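PDB 2QMA: diaminobutyrate-pyruvate transaminase and L-2,4-diaminobutyrate decarboxylase, which probably catalyses pyridoxal-phosphate-dependent transamination and L-2,4-diaminobutyrate decarboxylation, the C-terminal decarboxylase domain being the part in this structure. Local coordinates for residues A[195-198]-A[199-202]. Residues are numbered along the deposited sequence; the frame is centred on the assembly and turned at random.
Sequences GLPD and YADK
Pro197 lies over one face of the Tyr199 ring in a CH-pi contact within a type I beta turn, residues 197-200, that leads into the 3-10 turn of 200-202. The turn sits on the link from helix 191-194 to strand 203-208 of the mixed sheet in the pyridoxal-dependent decarboxylase domain. The evidence is direct: Pro197 CB stands 3.7 Å from the centroid of the Tyr199 ring, shifted toward the rim. That atom is 19° off the ring normal, while Pro197 CG lies 3.6 Å from Tyr199 CE1. A chi1 of 55° sets the tyrosine CG between its own backbone N and carbonyl carbon, folding the ring back across the proline. Tyr199 OH is hydrogen-bonded to Ser187 OG, and both residues also pack on Ala183 of helix 167-187. Ala200 CB is 3.7 Å from Leu196 CB, with Pro197 O also close to that methyl. Leu196 in turn packs on Leu196 of the second subunit, which puts this end of the turn in the dimer interface.

The other side is loose and wet. Asp198 and Asp201 are exposed, and the Asp198 side chain leaves the backbone pointing away, though its CB stays 3.4 Å from Tyr199 N. Here a water accepts a hydrogen bond from Asp201 N at 2.9 Å. The turn itself is closed by Ala200 N donating to Pro197 O over 3.0 Å, with the donor 56° out of the carbonyl plane.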
loop_
_atom_site.group_PDB
_atom_site.type_symbol
_atom_site.label_atom_id
_atom_site.label_comp_id
_atom_site.label_asym_id
_atom_site.label_seq_id
_atom_site.Cartn_x
_atom_site.Cartn_y
_atom_site.Cartn_z
ATOM N N GLY A 195 14.238 -6.141 -21.082
ATOM C CA GLY A 195 12.812 -6.184 -21.473
ATOM C C GLY A 195 12.371 -7.547 -21.981
ATOM O O GLY A 195 13.119 -8.544 -21.935
ATOM N N LEU A 196 11.144 -7.624 -22.475
ATOM C CA LEU A 196 10.641 -8.942 -22.883
ATOM C C LEU A 196 11.485 -9.547 -24.015
ATOM O O LEU A 196 11.848 -8.837 -24.936
ATOM C CB LEU A 196 9.168 -8.798 -23.344
ATOM C CG LEU A 196 8.179 -8.216 -22.352
ATOM C CD1 LEU A 196 6.803 -8.240 -23.070
ATOM C CD2 LEU A 196 8.205 -9.009 -20.968
ATOM N N PRO A 197 11.701 -10.863 -23.996
ATOM C CA PRO A 197 12.339 -11.595 -25.117
ATOM C C PRO A 197 11.468 -11.571 -26.398
ATOM O O PRO A 197 10.247 -11.312 -26.313
ATOM C CB PRO A 197 12.509 -13.006 -24.521
ATOM C CG PRO A 197 11.343 -13.164 -23.577
ATOM C CD PRO A 197 11.286 -11.784 -22.923
ATOM N N ASP A 198 12.048 -11.847 -27.570
ATOM C CA ASP A 198 11.245 -11.850 -28.833
ATOM C C ASP A 198 10.139 -12.907 -28.881
ATOM O O ASP A 198 9.150 -12.741 -29.579
ATOM C CB ASP A 198 12.084 -11.916 -30.158
ATOM C CG ASP A 198 11.167 -11.707 -31.452
ATOM O OD1 ASP A 198 10.571 -10.621 -31.608
ATOM O OD2 ASP A 198 10.985 -12.632 -32.292
ATOM N N TYR A 199 10.283 -13.980 -28.106
ATOM C CA TYR A 199 9.240 -14.982 -28.027
ATOM C C TYR A 199 8.134 -14.663 -27.011
ATOM O O TYR A 199 7.257 -15.485 -26.772
ATOM C CB TYR A 199 9.856 -16.362 -27.745
ATOM C CG TYR A 199 10.744 -16.439 -26.511
ATOM C CD1 TYR A 199 10.185 -16.626 -25.237
ATOM C CD2 TYR A 199 12.138 -16.330 -26.607
ATOM C CE1 TYR A 199 10.983 -16.707 -24.097
ATOM C CE2 TYR A 199 12.934 -16.438 -25.454
ATOM C CZ TYR A 199 12.321 -16.613 -24.207
ATOM O OH TYR A 199 13.057 -16.690 -23.042
ATOM N N ALA A 200 8.149 -13.465 -26.419
ATOM C CA ALA A 200 7.133 -13.114 -25.392
ATOM C C ALA A 200 5.682 -13.277 -25.871
ATOM O O ALA A 200 4.777 -13.516 -25.063
ATOM C CB ALA A 200 7.329 -11.677 -24.886
ATOM N N ASP A 201 5.461 -13.061 -27.166
ATOM C CA ASP A 201 4.104 -13.098 -27.741
ATOM C C ASP A 201 3.491 -14.504 -27.625
ATOM O O ASP A 201 2.285 -14.694 -27.754
ATOM C CB ASP A 201 4.144 -12.653 -29.193
ATOM C CG ASP A 201 4.768 -13.716 -30.136
ATOM O OD1 ASP A 201 5.980 -14.066 -30.027
ATOM O OD2 ASP A 201 4.027 -14.201 -31.018
ATOM N N LYS A 202 4.358 -15.482 -27.405
ATOM C CA LYS A 202 3.931 -16.861 -27.259
ATOM C C LYS A 202 3.603 -17.243 -25.822
ATOM O O LYS A 202 2.988 -18.276 -25.607
ATOM C CB LYS A 202 4.998 -17.813 -27.817
ATOM C CG LYS A 202 5.063 -17.827 -29.324
ATOM C CD LYS A 202 6.477 -18.226 -29.742
ATOM C CE LYS A 202 6.483 -18.931 -31.069
ATOM N NZ LYS A 202 6.718 -17.947 -32.133
HETATM O O HOH W 1 7.220 -11.442 -28.890
#